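Local coordinates for FAD:protein FMN transferase (Pseudomonas stutzeri ATCC 14405 = CCUG 16156, PDB 5MGY) that probably transfers the FMN moiety of FAD onto threonine side chains of target proteins, maturing NosR for nitrous oxide reduction, at residues His255-Val260 / Ala296-Arg301; Arg64-Pro69 / Leu151-Asn156; Ala44-Leu49 / Gly161-Leu166. One frame throughout, in Å; residues are numbered along the deposited sequence.

Contact 1 of 3, residues His255-Val260 / Ala296-Arg301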
loop_
_atom_site.group_PDB
_atom_site.type_symbol
_atom_site.label_atom_id
_atom_site.label_comp_id
_atom_site.label_asym_id
_atom_site.label_seq_id
_atom_site.Cartn_x
_atom_site.Cartn_y
_atom_site.Cartn_z
ATOM N N HIS A 255 -3.889 -9.225 -17.416
ATOM C CA HIS A 255 -2.966 -8.336 -18.161
ATOM C C HIS A 255 -1.495 -8.474 -17.764
ATOM O O HIS A 255 -1.140 -9.187 -16.830
ATOM C CB HIS A 255 -3.369 -6.885 -17.940
ATOM C CG HIS A 255 -3.215 -6.441 -16.522
ATOM N ND1 HIS A 255 -4.282 -6.014 -15.762
ATOM C CD2 HIS A 255 -2.135 -6.395 -15.707
ATOM C CE1 HIS A 255 -3.859 -5.692 -14.561
ATOM N NE2 HIS A 255 -2.562 -5.917 -14.502
ATOM N N HIS A 256 -0.651 -7.711 -18.441
ATOM C CA HIS A 256 0.782 -7.911 -18.354
ATOM C C HIS A 256 1.562 -6.971 -17.413
ATOM O O HIS A 256 2.745 -7.078 -17.345
ATOM C CB HIS A 256 1.346 -7.828 -19.762
ATOM C CG HIS A 256 0.816 -8.882 -20.707
ATOM N ND1 HIS A 256 0.928 -10.245 -20.466
ATOM C CD2 HIS A 256 0.236 -8.766 -21.927
ATOM C CE1 HIS A 256 0.404 -10.914 -21.471
ATOM N NE2 HIS A 256 -0.023 -10.041 -22.370
ATOM N N LEU A 257 0.933 -6.024 -16.728
ATOM C CA LEU A 257 1.650 -5.161 -15.758
ATOM C C LEU A 257 2.292 -5.936 -14.613
ATOM O O LEU A 257 1.594 -6.572 -13.843
ATOM C CB LEU A 257 0.703 -4.129 -15.167
ATOM C CG LEU A 257 1.292 -3.036 -14.286
ATOM C CD1 LEU A 257 2.421 -2.334 -15.023
ATOM C CD2 LEU A 257 0.194 -2.034 -13.946
ATOM N N ALA A 258 3.622 -5.885 -14.511
ATOM C CA ALA A 258 4.372 -6.699 -13.548
ATOM C C ALA A 258 4.716 -5.954 -12.242
ATOM O O ALA A 258 4.852 -6.550 -11.175
ATOM C CB ALA A 258 5.649 -7.215 -14.184
ATOM N N ALA A 259 4.877 -4.649 -12.344
ATOM C CA ALA A 259 5.065 -3.801 -11.200
ATOM C C ALA A 259 4.681 -2.382 -11.589
ATOM O O ALA A 259 4.772 -1.981 -12.766
ATOM C CB ALA A 259 6.524 -3.834 -10.764
ATOM N N VAL A 260 4.265 -1.609 -10.596
ATOM C CA VAL A 260 3.982 -0.200 -10.778
ATOM C C VAL A 260 4.390 0.475 -9.470
ATOM O O VAL A 260 4.322 -0.085 -8.371
ATOM C CB VAL A 260 2.542 0.043 -11.243
ATOM C CG1 VAL A 260 1.580 -0.643 -10.304
ATOM C CG2 VAL A 260 2.222 1.514 -11.356
ATOM N N ALA A 296 3.888 8.037 -11.636
ATOM C CA ALA A 296 3.970 6.581 -11.627
ATOM C C ALA A 296 4.956 6.043 -12.675
ATOM O O ALA A 296 5.164 6.685 -13.710
ATOM C CB ALA A 296 2.587 6.001 -11.887
ATOM N N PHE A 297 5.500 4.856 -12.415
ATOM C CA PHE A 297 6.505 4.199 -13.248
ATOM C C PHE A 297 6.091 2.735 -13.388
ATOM O O PHE A 297 6.164 1.969 -12.421
ATOM C CB PHE A 297 7.860 4.305 -12.550
ATOM C CG PHE A 297 9.007 3.682 -13.290
ATOM C CD1 PHE A 297 9.816 4.504 -14.109
ATOM C CD2 PHE A 297 9.327 2.325 -13.157
ATOM C CE1 PHE A 297 10.912 3.981 -14.790
ATOM C CE2 PHE A 297 10.420 1.798 -13.843
ATOM C CZ PHE A 297 11.201 2.621 -14.677
ATOM N N PHE A 298 5.654 2.351 -14.578
ATOM C CA PHE A 298 5.146 1.018 -14.863
ATOM C C PHE A 298 6.186 0.016 -15.387
ATOM O O PHE A 298 7.089 0.400 -16.067
ATOM C CB PHE A 298 4.093 1.148 -15.936
ATOM C CG PHE A 298 2.906 1.897 -15.531
ATOM C CD1 PHE A 298 1.684 1.251 -15.371
ATOM C CD2 PHE A 298 2.973 3.246 -15.300
ATOM C CE1 PHE A 298 0.560 1.949 -14.982
ATOM C CE2 PHE A 298 1.842 3.941 -14.912
ATOM C CZ PHE A 298 0.635 3.298 -14.750
ATOM N N VAL A 299 6.063 -1.270 -15.053
ATOM C CA VAL A 299 6.916 -2.303 -15.623
ATOM C C VAL A 299 6.046 -3.351 -16.295
ATOM O O VAL A 299 5.444 -4.211 -15.650
ATOM C CB VAL A 299 7.858 -2.951 -14.606
ATOM C CG1 VAL A 299 8.803 -3.908 -15.297
ATOM C CG2 VAL A 299 8.711 -1.876 -13.969
ATOM N N VAL A 300 6.031 -3.272 -17.622
ATOM C CA VAL A 300 5.223 -4.112 -18.477
ATOM C C VAL A 300 6.116 -5.122 -19.148
ATOM O O VAL A 300 7.220 -4.797 -19.717
ATOM C CB VAL A 300 4.511 -3.304 -19.562
ATOM C CG1 VAL A 300 3.511 -4.199 -20.259
ATOM C CG2 VAL A 300 3.865 -2.063 -18.977
ATOM N N ARG A 301 5.639 -6.352 -18.989
ATOM C CA ARG A 301 6.242 -7.539 -19.521
ATOM C C ARG A 301 5.771 -7.656 -20.942
ATOM O O ARG A 301 4.601 -7.853 -21.220
ATOM C CB ARG A 301 5.771 -8.721 -18.712
ATOM C CG ARG A 301 5.741 -10.027 -19.442
ATOM C CD ARG A 301 7.116 -10.491 -19.770
ATOM N NE ARG A 301 7.656 -11.443 -18.805
ATOM C CZ ARG A 301 8.125 -12.652 -19.181
ATOM N NH1 ARG A 301 8.648 -13.472 -18.311
ATOM N NH2 ARG A 301 8.069 -13.076 -20.418
#
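Val260 CG2 lies over the centre of one face of the Phe298 ring, 4.0 Å from the ring centroid and only 8° off its normal, which is a CH-pi contact. The two side chains leave their strands in the same direction, next to each other; chi1 of Val260 (53°) sets CG1 between the backbone N and carbonyl carbon and leaves CG2, anti to N, to meet the ring. Leu257 CD1 approaches the same ring at its edge, 3.7 Å from Phe298 CD1. The other methyl, Leu257 CD2, is 3.9 Å from Phe298 CD1. Val300 lies on the same side of the sheet as Leu257, Val260 and Phe298, and helix 267-292 packs there through Leu277 against Val260 and Pro282 against Leu257 and Val300. On the reverse face Ala259 CB and Val299 CB meet at 4.2 Å.

The two strands are antiparallel neighbours in the main sheet of the ApbE fold, their axes at 164°. Two residues, Ala258 and Ala259, stand opposite the single Val299, a classic beta bulge that shifts the register by one. Val299 O is thereby gripped twice, by Ala258 N at 2.7 Å and weakly by Ala259 N at 3.4 Å. Val299 N answers with a bond of 2.7 Å to Ala259 O, completing the hydrogen-bonded pair.

Toward the end of the ladder, Arg301 N reaches His256 O in a weak bond of 3.4 Å. The imidazole of His256 is held through ND1 by Tyr233 OH, while Arg240 NH2 bonds to the carbonyl oxygens of His255 and Leu257.

Contact 2 of 3, residues Arg64-Pro69 / Leu151-Asn156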
loop_
_atom_site.group_PDB
_atom_site.type_symbol
_atom_site.label_atom_id
_atom_site.label_comp_id
_atom_site.label_asym_id
_atom_site.label_seq_id
_atom_site.Cartn_x
_atom_site.Cartn_y
_atom_site.Cartn_z
ATOM N N ARG A 64 -14.155 -8.228 14.142
ATOM C CA ARG A 64 -15.417 -8.104 14.813
ATOM C C ARG A 64 -16.482 -7.531 13.844
ATOM O O ARG A 64 -17.577 -8.076 13.741
ATOM C CB ARG A 64 -15.240 -7.232 16.047
ATOM C CG ARG A 64 -16.440 -7.213 16.975
ATOM C CD ARG A 64 -16.233 -6.290 18.145
ATOM N NE ARG A 64 -16.476 -4.871 17.783
ATOM C CZ ARG A 64 -15.558 -3.909 17.756
ATOM N NH1 ARG A 64 -14.288 -4.204 18.050
ATOM N NH2 ARG A 64 -15.916 -2.660 17.417
ATOM N N PHE A 65 -16.129 -6.458 13.126
ATOM C CA PHE A 65 -16.972 -5.897 12.031
ATOM C C PHE A 65 -17.288 -6.897 10.914
ATOM O O PHE A 65 -18.421 -7.025 10.474
ATOM C CB PHE A 65 -16.319 -4.685 11.400
ATOM C CG PHE A 65 -17.205 -3.976 10.442
ATOM C CD1 PHE A 65 -18.293 -3.261 10.909
ATOM C CD2 PHE A 65 -16.987 -4.059 9.076
ATOM C CE1 PHE A 65 -19.148 -2.636 10.044
ATOM C CE2 PHE A 65 -17.835 -3.439 8.206
ATOM C CZ PHE A 65 -18.913 -2.728 8.686
ATOM N N ASN A 66 -16.287 -7.644 10.497
ATOM C CA ASN A 66 -16.483 -8.629 9.423
ATOM C C ASN A 66 -17.407 -9.758 9.793
ATOM O O ASN A 66 -18.042 -10.310 8.924
ATOM C CB ASN A 66 -15.139 -9.216 8.931
ATOM C CG ASN A 66 -14.306 -8.217 8.181
ATOM O OD1 ASN A 66 -14.714 -7.086 7.913
ATOM N ND2 ASN A 66 -13.101 -8.619 7.888
ATOM N N ALA A 67 -17.479 -10.106 11.076
ATOM C CA ALA A 67 -18.369 -11.211 11.488
ATOM C C ALA A 67 -19.847 -10.842 11.454
ATOM O O ALA A 67 -20.671 -11.716 11.319
ATOM C CB ALA A 67 -17.979 -11.716 12.828
ATOM N N LEU A 68 -20.167 -9.557 11.540
ATOM C CA LEU A 68 -21.520 -9.104 11.610
ATOM C C LEU A 68 -22.321 -9.356 10.331
ATOM O O LEU A 68 -21.768 -9.545 9.280
ATOM C CB LEU A 68 -21.532 -7.626 11.956
ATOM C CG LEU A 68 -21.558 -7.127 13.422
ATOM C CD1 LEU A 68 -21.059 -8.079 14.507
ATOM C CD2 LEU A 68 -20.816 -5.823 13.531
ATOM N N PRO A 69 -23.648 -9.412 10.449
ATOM C CA PRO A 69 -24.533 -9.668 9.324
ATOM C C PRO A 69 -24.932 -8.385 8.604
ATOM O O PRO A 69 -24.865 -7.309 9.178
ATOM C CB PRO A 69 -25.765 -10.215 10.032
ATOM C CG PRO A 69 -25.848 -9.389 11.258
ATOM C CD PRO A 69 -24.417 -9.354 11.721
ATOM N N LEU A 151 -20.613 -7.408 4.293
ATOM C CA LEU A 151 -19.235 -6.998 3.913
ATOM C C LEU A 151 -18.124 -7.568 4.779
ATOM O O LEU A 151 -18.218 -7.629 6.019
ATOM C CB LEU A 151 -19.062 -5.461 3.927
ATOM C CG LEU A 151 -19.857 -4.643 2.887
ATOM C CD1 LEU A 151 -19.579 -3.157 3.039
ATOM C CD2 LEU A 151 -19.580 -5.090 1.471
ATOM N N GLN A 152 -17.057 -7.941 4.116
ATOM C CA GLN A 152 -15.838 -8.216 4.832
ATOM C C GLN A 152 -14.723 -7.302 4.305
ATOM O O GLN A 152 -14.409 -7.305 3.109
ATOM C CB GLN A 152 -15.541 -9.678 4.722
ATOM C CG GLN A 152 -16.717 -10.487 5.202
ATOM C CD GLN A 152 -16.295 -11.910 5.528
ATOM O OE1 GLN A 152 -15.979 -12.707 4.631
ATOM N NE2 GLN A 152 -16.250 -12.229 6.826
ATOM N N LEU A 153 -14.181 -6.499 5.216
ATOM C CA LEU A 153 -13.145 -5.561 4.906
ATOM C C LEU A 153 -11.772 -6.148 4.979
ATOM O O LEU A 153 -11.544 -7.145 5.653
ATOM C CB LEU A 153 -13.240 -4.383 5.842
ATOM C CG LEU A 153 -14.604 -3.660 5.819
ATOM C CD1 LEU A 153 -14.562 -2.366 6.622
ATOM C CD2 LEU A 153 -15.068 -3.403 4.411
ATOM N N ASP A 154 -10.876 -5.549 4.206
ATOM C CA ASP A 154 -9.434 -5.876 4.178
ATOM C C ASP A 154 -8.671 -4.577 3.852
ATOM O O ASP A 154 -8.936 -3.911 2.852
ATOM C CB ASP A 154 -9.095 -6.953 3.128
ATOM C CG ASP A 154 -7.657 -7.484 3.256
ATOM O OD1 ASP A 154 -7.402 -8.732 3.266
ATOM O OD2 ASP A 154 -6.769 -6.645 3.388
ATOM N N PHE A 155 -7.702 -4.247 4.681
ATOM C CA PHE A 155 -7.078 -2.974 4.604
ATOM C C PHE A 155 -5.676 -3.054 4.018
ATOM O O PHE A 155 -4.957 -2.048 4.001
ATOM C CB PHE A 155 -7.067 -2.332 6.034
ATOM C CG PHE A 155 -8.408 -1.777 6.443
ATOM C CD1 PHE A 155 -8.907 -0.601 5.870
ATOM C CD2 PHE A 155 -9.173 -2.445 7.364
ATOM C CE1 PHE A 155 -10.158 -0.132 6.211
ATOM C CE2 PHE A 155 -10.420 -1.979 7.717
ATOM C CZ PHE A 155 -10.926 -0.824 7.134
ATOM N N ASN A 156 -5.288 -4.226 3.517
ATOM C CA ASN A 156 -3.881 -4.514 3.175
ATOM C C ASN A 156 -3.396 -3.645 2.049
ATOM O O ASN A 156 -2.254 -3.311 2.016
ATOM C CB ASN A 156 -3.621 -6.000 2.840
ATOM C CG ASN A 156 -2.979 -6.800 3.982
ATOM O OD1 ASN A 156 -2.211 -6.298 4.788
ATOM N ND2 ASN A 156 -3.244 -8.069 3.988
#
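In Asn66 a chi1 of -70° sets CG anti to the residue's own carbonyl carbon, and a chi2 of -5° then turns OD1 to 2.8 Å from Leu153 N. That N-H arrives from above the carbonyl plane of the amide, 43° out of it. The other half of the amide works in the reverse sense: ND2 donates to Leu153 O over 3.1 Å, in the plane of that carbonyl and on one of its lone pairs. One side chain thus satisfies both the donor and the acceptor of a single residue in an irregular segment, much as a neighbouring strand would. ND2 has a further partner in Glu63 OE2, one turn back on the helix.

The contact ties helix 61-67 to the loop between strand 144-147 and helix 159-173. Further along that loop Asp154 OD2 accepts from Asn156 N, an Asx turn on the way to Ser157, a magnesium ligand. Gln152 contributes a weak bond, its NE2 lying 3.4 Å from Asn66 O. An alanine in place of Asn66 would probably leave Leu153 N and O without these mates, and Glu63 OE2 without the amide of Asn66. On the apolar side the Phe65 ring meets Leu153 obliquely, with CD2 and CE2 each 3.8 Å from Leu153 CD1, and Leu138 lies against both residues. Lys147 makes a cation-pi contact with Phe65, and its NZ bonds to the carbonyl oxygens of Phe65, Leu68 and Leu151.

Contact 3 of 3, residues Ala44-Leu49 / Gly161-Leu166. Unlike the reference sequence in segment 44-49: Ile45 (reference Leu), Gln48 (reference Glu).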
loop_
_atom_site.group_PDB
_atom_site.type_symbol
_atom_site.label_atom_id
_atom_site.label_comp_id
_atom_site.label_asym_id
_atom_site.label_seq_id
_atom_site.Cartn_x
_atom_site.Cartn_y
_atom_site.Cartn_z
ATOM N N ALA A 44 4.762 0.411 18.987
ATOM C CA ALA A 44 3.469 0.701 19.542
ATOM C C ALA A 44 2.481 0.908 18.434
ATOM O O ALA A 44 1.411 0.375 18.476
ATOM C CB ALA A 44 3.521 1.965 20.396
ATOM N N ILE A 45 2.892 1.652 17.434
ATOM C CA ILE A 45 2.030 2.014 16.347
ATOM C C ILE A 45 1.637 0.787 15.583
ATOM O O ILE A 45 0.504 0.663 15.175
ATOM C CB ILE A 45 2.767 2.963 15.414
ATOM C CG1 ILE A 45 3.098 4.225 16.203
ATOM C CG2 ILE A 45 1.950 3.286 14.151
ATOM C CD1 ILE A 45 3.981 5.193 15.449
ATOM N N LEU A 46 2.597 -0.093 15.372
ATOM C CA LEU A 46 2.358 -1.340 14.667
ATOM C C LEU A 46 1.490 -2.279 15.406
ATOM O O LEU A 46 0.855 -3.112 14.805
ATOM C CB LEU A 46 3.659 -2.049 14.354
ATOM C CG LEU A 46 4.469 -1.298 13.305
ATOM C CD1 LEU A 46 5.688 -2.094 12.924
ATOM C CD2 LEU A 46 3.621 -1.002 12.056
ATOM N N GLY A 47 1.488 -2.186 16.731
ATOM C CA GLY A 47 0.596 -2.988 17.538
ATOM C C GLY A 47 -0.813 -2.512 17.387
ATOM O O GLY A 47 -1.688 -3.347 17.337
ATOM N N GLN A 48 -1.033 -1.202 17.360
ATOM C CA GLN A 48 -2.362 -0.713 17.211
ATOM C C GLN A 48 -2.905 -1.131 15.839
ATOM O O GLN A 48 -4.084 -1.465 15.714
ATOM C CB GLN A 48 -2.422 0.777 17.258
ATOM C CG GLN A 48 -2.282 1.408 18.595
ATOM C CD GLN A 48 -2.203 2.911 18.436
ATOM O OE1 GLN A 48 -1.184 3.552 18.785
ATOM N NE2 GLN A 48 -3.271 3.497 17.846
ATOM N N LEU A 49 -2.069 -1.077 14.805
ATOM C CA LEU A 49 -2.559 -1.383 13.476
ATOM C C LEU A 49 -2.978 -2.813 13.415
ATOM O O LEU A 49 -4.019 -3.118 12.856
ATOM C CB LEU A 49 -1.534 -1.099 12.391
ATOM C CG LEU A 49 -1.270 0.375 12.134
ATOM C CD1 LEU A 49 0.005 0.584 11.352
ATOM C CD2 LEU A 49 -2.348 0.990 11.337
ATOM N N GLY A 161 1.291 1.749 3.964
ATOM C CA GLY A 161 1.460 3.146 3.726
ATOM C C GLY A 161 0.998 4.116 4.780
ATOM O O GLY A 161 1.613 5.176 4.936
ATOM N N TYR A 162 -0.165 3.802 5.365
ATOM C CA TYR A 162 -0.726 4.492 6.505
ATOM C C TYR A 162 0.263 4.424 7.682
ATOM O O TYR A 162 0.561 5.446 8.289
ATOM C CB TYR A 162 -2.034 3.833 6.867
ATOM C CG TYR A 162 -2.744 4.451 8.024
ATOM C CD1 TYR A 162 -3.061 5.802 8.021
ATOM C CD2 TYR A 162 -3.134 3.659 9.148
ATOM C CE1 TYR A 162 -3.755 6.357 9.085
ATOM C CE2 TYR A 162 -3.833 4.202 10.215
ATOM C CZ TYR A 162 -4.132 5.549 10.179
ATOM O OH TYR A 162 -4.811 6.106 11.219
ATOM N N ALA A 163 0.806 3.238 7.934
ATOM C CA ALA A 163 1.783 2.999 8.995
ATOM C C ALA A 163 2.996 3.929 8.863
ATOM O O ALA A 163 3.464 4.459 9.855
ATOM C CB ALA A 163 2.214 1.524 9.029
ATOM N N VAL A 164 3.462 4.149 7.634
ATOM C CA VAL A 164 4.601 4.997 7.347
ATOM C C VAL A 164 4.235 6.433 7.721
ATOM O O VAL A 164 5.028 7.153 8.355
ATOM C CB VAL A 164 4.979 4.871 5.847
ATOM C CG1 VAL A 164 5.903 6.005 5.368
ATOM C CG2 VAL A 164 5.660 3.548 5.606
ATOM N N ASP A 165 3.021 6.847 7.340
ATOM C CA ASP A 165 2.591 8.213 7.581
ATOM C C ASP A 165 2.468 8.398 9.090
ATOM O O ASP A 165 2.993 9.392 9.598
ATOM C CB ASP A 165 1.294 8.601 6.856
ATOM C CG ASP A 165 1.452 8.784 5.340
ATOM O OD1 ASP A 165 2.567 9.108 4.847
ATOM O OD2 ASP A 165 0.426 8.648 4.595
ATOM N N LEU A 166 1.859 7.439 9.797
ATOM C CA LEU A 166 1.750 7.543 11.257
ATOM C C LEU A 166 3.104 7.611 11.962
ATOM O O LEU A 166 3.293 8.436 12.849
ATOM C CB LEU A 166 0.878 6.435 11.877
ATOM C CG LEU A 166 -0.632 6.484 11.537
ATOM C CD1 LEU A 166 -1.289 5.169 12.015
ATOM C CD2 LEU A 166 -1.351 7.765 12.025
#
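The edge of the Tyr162 ring is met, near its plane, by Leu49 CD2, which lies 3.5 Å from Tyr162 CD2 and 3.7 Å from Tyr162 CE2. One face of the ring carries Leu166 CD1 from the next turn of the same helix, 3.2 Å above the ring plane and offset toward the rim. In Tyr162 a chi1 of -179° puts CG anti to the backbone N; its side chain and that of Leu49 cross at a slant. The hydroxyl lies at the far end of the ring and is hydrogen-bonded to Glu82 OE2; Met79 and Leu83 of the same helix, 78-93, also touch Tyr162.

Leu49 uses both methyls: CD2 meets the tyrosine edge and, more loosely, Leu166 CD1, while CD1 rests on Ala163 CB at 3.3 Å. The small alanine is also approached by Leu46 CD2, 4.2 Å from Ala163 CB. About one turn on from Ala163, Leu166 CB is met by Ile45 CG2 at 4.0 Å. The contacts between the two helices are apolar, and the bonds among the backbone atoms stay within each helix.

The axes of the short segments come within 10.4 Å, their directions at 144°, so they run roughly antiparallel. Helix 159-173 lies between helix 35-53 and the sheet: Val164, which points away from helix 35-53, touches Ile183 of strand 179-183. Gly161 N bonds to Asp271 OD1, and Asp271 binds magnesium together with Ser157 and Thr275. The arrangement is thus helix-on-helix packing in the layer beside the sheet, with the start of the inner helix in the second shell of the metal site.

Overall arrangement
The three contacts are separate, but each has a residue within about 10 Å of the magnesium ion or one of its ligands, Ser157, Asp271 and Thr275. Contact 1 lies about 28 Å from contact 3, centre to centre, on the opposite side of the chain's centre, and about 30 Å from contact 2. Contacts 2 and 3 are closer, with centres about 19 Å and nearest atoms about 6 Å apart, and their helices 35-53 and 61-67 are consecutive. Helix 267-292, which supplies Asp271 and Thr275, touches contacts 1 and 3. The side chains of Val260 and Tyr162 are about 9 and 10 Å from the magnesium ion; that of Leu153 is about 10 Å from Ser157's.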